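Aromatic-amino-acid aminotransferase (Burkholderia pseudomallei, PDB 4F4E) probably transfers amino groups between aromatic amino acids such as tyrosine and 2-oxoglutarate, working as a homodimer with pyridoxal 5'-phosphate as its cofactor. Local coordinates at residues E350-A354 against A355-R359; S374-S378 against A379-R383. All blocks are in the same frame, centred on the assembly; numbering follows the deposited sequence.

Contact 1 (E350-A354 against A355-R359); sequences ERLKA and AGIER
Ala355 and Gly356 turn back onto Arg351 and Lys353 where helix 324-354 runs out, a worked example of a Schellman motif closing a C-terminus. Ala355 N donates to Arg351 O at 2.9 Å, the last regular helical bond, although it is bent, with an N-H...O angle of 134°. Gly356 N then reaches Lys353 O at 3.2 Å, the inner bond of the motif, approaching from above the carbonyl plane rather than along a lone pair. At the outer position Ile357 N lies 3.6 Å from Leu352 O. The positive phi of Gly356 (87°) breaks the spiral and swings the chain away.

Carbon atoms pack on the carbonyls of the last turn. Ala355 CB lies 3.3 Å from Arg351 O, and Ile357 directs its CB toward the helix and sets it 3.7 Å from Leu352 O. The apolar part is small: with Ile357 CG1 anti to the carbonyl carbon (chi1 -76°), that branch comes within 4.4 Å of Leu352 CD2, a loose hydrophobic contact bridging the turn.

The charge of Arg351 is directed out of the contact: NE forms a salt bridge with Asp409, and NH1 a hydrogen bond with Gly347 O. Leu352 packs on Phe361 and Ile415, and Ala355 on Ala416, which sets the closing turn of helix 324-354 against helix 408-419 before the chain proceeds to helix 363-366.

Contact 2 (S374-S378 against A379-R383); sequences SGLTS and AQVDR
Thr377 and Gln380 exchange reciprocal bonds at the start of helix 378-388, the capping box in a textbook form. Thr377 OG1 accepts from Gln380 N at 3.0 Å, a nearly straight bond (161°) made possible by a hydroxyl held between the backbone N and the carbonyl carbon (chi1 65°). In return, Gln380 extends its chain beyond CG and brings OE1 to 3.0 Å from Thr377 N, which sits tilted 31° from the plane of the amide carbonyl. A water also donates to Gln380 OE1, at 2.7 Å, and to Gly375 O, so the amide oxygen receives two hydrogen bonds and is tied to the preceding loop.

Backbone bonds take over at once: Val381 N donates to Thr377 O at 2.9 Å and Asp382 N to Ser378 O at 3.0 Å, giving the first helical turn. Just upstream, Ser374 OG accepts from Leu376 N, an ST turn that shapes the approach to the cap. Asp382 OD1 forms a salt bridge with Arg385 NH2.

Among the apolar groups, Leu376 CB meets Val381 CG2 at 3.8 Å, while the Leu376 side chain crosses that of Gln380 at about a right angle.

Ser374 OG bonds to Gly396 O and Ser378 OG to Ser394 O, just before strand 397-399. Leu376 and Gln380 both rest on Leu419, so the capped end of helix 378-388, entered from strand 371-373, lies beside helix 408-419.

Overall arrangement
Contact 1 is the C-terminal end of one helix and contact 2 the N-terminal end of another, handled by different means: a Schellman motif ends helix 324-354, and a capping box begins helix 378-388. Their centres are about 17 Å apart, yet they touch, since Arg359 NH2 makes a probable hydrogen bond of 3.0 Å to Ser374 O. Both also pack on helix 408-419, which thus links them a second time. The contact centres lie about 30 Å and 25 Å from the centre of the chain, on the same side of it. Lys269, which carries the covalently bound pyridoxal phosphate, instead follows strand 261-266 of the eight-stranded mixed sheet, to which neither contact contributes a strand.

Contact 1 (E350-A354 against A355-R359)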
loop_
_atom_site.group_PDB
_atom_site.type_symbol
_atom_site.label_atom_id
_atom_site.label_comp_id
_atom_site.label_asym_id
_atom_site.label_seq_id
_atom_site.Cartn_x
_atom_site.Cartn_y
_atom_site.Cartn_z
ATOM N N GLU A 350 29.250 -29.016 -9.306
ATOM C CA GLU A 350 29.852 -30.355 -9.341
ATOM C C GLU A 350 29.404 -31.129 -10.588
ATOM O O GLU A 350 30.215 -31.815 -11.240
ATOM C CB GLU A 350 29.465 -31.187 -8.124
ATOM C CG GLU A 350 30.049 -30.816 -6.769
ATOM C CD GLU A 350 29.250 -31.469 -5.612
ATOM O OE1 GLU A 350 28.073 -31.886 -5.811
ATOM O OE2 GLU A 350 29.797 -31.566 -4.493
ATOM N N ARG A 351 28.106 -31.076 -10.869
ATOM C CA ARG A 351 27.534 -31.827 -11.974
ATOM C C ARG A 351 28.030 -31.363 -13.334
ATOM O O ARG A 351 28.286 -32.192 -14.212
ATOM C CB ARG A 351 26.005 -31.768 -11.906
ATOM C CG ARG A 351 25.455 -32.632 -10.788
ATOM C CD ARG A 351 24.024 -32.264 -10.499
ATOM N NE ARG A 351 23.384 -33.203 -9.606
ATOM C CZ ARG A 351 23.662 -33.326 -8.315
ATOM N NH1 ARG A 351 24.553 -32.547 -7.700
ATOM N NH2 ARG A 351 23.041 -34.247 -7.619
ATOM N N LEU A 352 28.173 -30.036 -13.506
ATOM C CA LEU A 352 28.660 -29.496 -14.766
ATOM C C LEU A 352 30.135 -29.769 -14.943
ATOM O O LEU A 352 30.586 -29.991 -16.055
ATOM C CB LEU A 352 28.331 -28.002 -14.872
ATOM C CG LEU A 352 26.838 -27.712 -15.010
ATOM C CD1 LEU A 352 26.543 -26.237 -14.881
ATOM C CD2 LEU A 352 26.255 -28.257 -16.321
ATOM N N LYS A 353 30.893 -29.812 -13.854
ATOM C CA LYS A 353 32.239 -30.291 -13.917
ATOM C C LYS A 353 32.341 -31.756 -14.353
ATOM O O LYS A 353 33.152 -32.084 -15.238
ATOM C CB LYS A 353 32.923 -30.162 -12.559
ATOM C CG LYS A 353 34.395 -30.482 -12.645
ATOM C CD LYS A 353 35.120 -30.272 -11.324
ATOM C CE LYS A 353 36.525 -30.839 -11.427
ATOM N NZ LYS A 353 37.450 -30.160 -10.476
ATOM N N ALA A 354 31.558 -32.623 -13.707
ATOM C CA ALA A 354 31.610 -34.064 -13.989
ATOM C C ALA A 354 31.181 -34.321 -15.424
ATOM O O ALA A 354 31.613 -35.308 -16.033
ATOM C CB ALA A 354 30.733 -34.840 -13.015
ATOM N N ALA A 355 30.315 -33.447 -15.943
ATOM C CA ALA A 355 29.750 -33.594 -17.291
ATOM C C ALA A 355 30.760 -33.298 -18.419
ATOM O O ALA A 355 30.508 -33.609 -19.593
ATOM C CB ALA A 355 28.539 -32.703 -17.459
ATOM N N GLY A 356 31.883 -32.678 -18.060
ATOM C CA GLY A 356 32.991 -32.470 -18.975
ATOM C C GLY A 356 32.856 -31.203 -19.782
ATOM O O GLY A 356 33.582 -31.008 -20.760
ATOM N N ILE A 357 31.920 -30.348 -19.389
ATOM C CA ILE A 357 31.707 -29.059 -20.032
ATOM C C ILE A 357 32.995 -28.211 -20.119
ATOM O O ILE A 357 33.791 -28.188 -19.166
ATOM C CB ILE A 357 30.629 -28.238 -19.266
ATOM C CG1 ILE A 357 29.227 -28.769 -19.569
ATOM C CG2 ILE A 357 30.719 -26.766 -19.630
ATOM C CD1 ILE A 357 29.105 -29.498 -20.919
ATOM N N GLU A 358 33.163 -27.535 -21.273
ATOM C CA GLU A 358 34.229 -26.551 -21.516
ATOM C C GLU A 358 34.152 -25.387 -20.516
ATOM O O GLU A 358 35.071 -25.190 -19.730
ATOM C CB GLU A 358 34.169 -26.017 -22.968
ATOM N N ARG A 359 33.040 -24.663 -20.505
ATOM C CA ARG A 359 32.880 -23.551 -19.541
ATOM C C ARG A 359 33.039 -23.965 -18.061
ATOM O O ARG A 359 32.418 -24.931 -17.601
ATOM C CB ARG A 359 31.528 -22.845 -19.747
ATOM C CG ARG A 359 31.572 -21.681 -20.730
ATOM C CD ARG A 359 30.284 -20.885 -20.696
ATOM N NE ARG A 359 30.223 -20.053 -19.484
ATOM C CZ ARG A 359 29.093 -19.614 -18.901
ATOM N NH1 ARG A 359 27.905 -19.906 -19.382
ATOM N NH2 ARG A 359 29.157 -18.878 -17.820
#

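Contact 2 (S374-S378 against A379-R383)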
loop_
_atom_site.group_PDB
_atom_site.type_symbol
_atom_site.label_atom_id
_atom_site.label_comp_id
_atom_site.label_asym_id
_atom_site.label_seq_id
_atom_site.Cartn_x
_atom_site.Cartn_y
_atom_site.Cartn_z
ATOM N N SER A 374 23.789 -17.079 -15.326
ATOM C CA SER A 374 24.393 -18.321 -15.795
ATOM C C SER A 374 25.431 -18.125 -16.851
ATOM O O SER A 374 26.283 -19.003 -17.027
ATOM C CB SER A 374 23.362 -19.302 -16.368
ATOM O OG SER A 374 22.692 -18.848 -17.531
ATOM N N GLY A 375 25.297 -17.041 -17.597
ATOM C CA GLY A 375 26.137 -16.764 -18.758
ATOM C C GLY A 375 25.681 -17.506 -19.999
ATOM O O GLY A 375 26.392 -17.513 -20.980
ATOM N N LEU A 376 24.502 -18.136 -19.982
ATOM C CA LEU A 376 23.972 -18.735 -21.192
ATOM C C LEU A 376 23.593 -17.577 -22.091
ATOM O O LEU A 376 23.082 -16.566 -21.609
ATOM C CB LEU A 376 22.760 -19.608 -20.918
ATOM C CG LEU A 376 23.000 -20.912 -20.141
ATOM C CD1 LEU A 376 21.652 -21.629 -19.921
ATOM C CD2 LEU A 376 23.960 -21.844 -20.853
ATOM N N THR A 377 23.905 -17.709 -23.380
ATOM C CA THR A 377 23.444 -16.763 -24.382
ATOM C C THR A 377 21.970 -16.897 -24.617
ATOM O O THR A 377 21.359 -17.906 -24.257
ATOM C CB THR A 377 24.132 -17.007 -25.751
ATOM O OG1 THR A 377 23.750 -18.286 -26.294
ATOM C CG2 THR A 377 25.693 -16.930 -25.662
ATOM N N SER A 378 21.398 -15.901 -25.279
ATOM C CA SER A 378 19.975 -15.913 -25.583
ATOM C C SER A 378 19.641 -17.134 -26.454
ATOM O O SER A 378 18.589 -17.753 -26.306
ATOM C CB SER A 378 19.554 -14.607 -26.266
ATOM O OG SER A 378 19.697 -13.523 -25.364
ATOM N N ALA A 379 20.541 -17.473 -27.352
ATOM C CA ALA A 379 20.371 -18.648 -28.225
ATOM C C ALA A 379 20.357 -19.939 -27.417
ATOM O O ALA A 379 19.546 -20.822 -27.682
ATOM C CB ALA A 379 21.464 -18.703 -29.257
ATOM N N GLN A 380 21.285 -20.059 -26.465
ATOM C CA GLN A 380 21.347 -21.245 -25.613
ATOM C C GLN A 380 20.077 -21.326 -24.729
ATOM O O GLN A 380 19.544 -22.410 -24.514
ATOM C CB GLN A 380 22.622 -21.231 -24.780
ATOM C CG GLN A 380 23.865 -21.499 -25.633
ATOM C CD GLN A 380 25.159 -21.112 -24.967
ATOM O OE1 GLN A 380 25.172 -20.333 -24.003
ATOM N NE2 GLN A 380 26.266 -21.644 -25.472
ATOM N N VAL A 381 19.626 -20.186 -24.204
ATOM C CA VAL A 381 18.380 -20.141 -23.399
ATOM C C VAL A 381 17.184 -20.623 -24.247
ATOM O O VAL A 381 16.339 -21.395 -23.772
ATOM C CB VAL A 381 18.148 -18.738 -22.827
ATOM C CG1 VAL A 381 16.732 -18.590 -22.274
ATOM C CG2 VAL A 381 19.227 -18.426 -21.789
ATOM N N ASP A 382 17.128 -20.203 -25.516
ATOM C CA ASP A 382 16.039 -20.625 -26.402
ATOM C C ASP A 382 16.101 -22.168 -26.617
ATOM O O ASP A 382 15.091 -22.851 -26.594
ATOM C CB ASP A 382 16.142 -19.963 -27.785
ATOM C CG ASP A 382 15.820 -18.482 -27.786
ATOM O OD1 ASP A 382 14.992 -18.021 -26.969
ATOM O OD2 ASP A 382 16.388 -17.789 -28.669
ATOM N N ARG A 383 17.295 -22.711 -26.802
ATOM C CA ARG A 383 17.448 -24.158 -27.005
ATOM C C ARG A 383 17.051 -24.880 -25.739
ATOM O O ARG A 383 16.374 -25.902 -25.803
ATOM C CB ARG A 383 18.877 -24.579 -27.368
ATOM C CG ARG A 383 19.291 -24.235 -28.793
ATOM C CD ARG A 383 20.378 -25.152 -29.332
ATOM N NE ARG A 383 21.648 -25.114 -28.598
ATOM C CZ ARG A 383 22.540 -24.108 -28.642
ATOM N NH1 ARG A 383 22.333 -22.984 -29.348
ATOM N NH2 ARG A 383 23.658 -24.200 -27.944
HETATM O O HOH W 1 27.398 -19.715 -22.702
#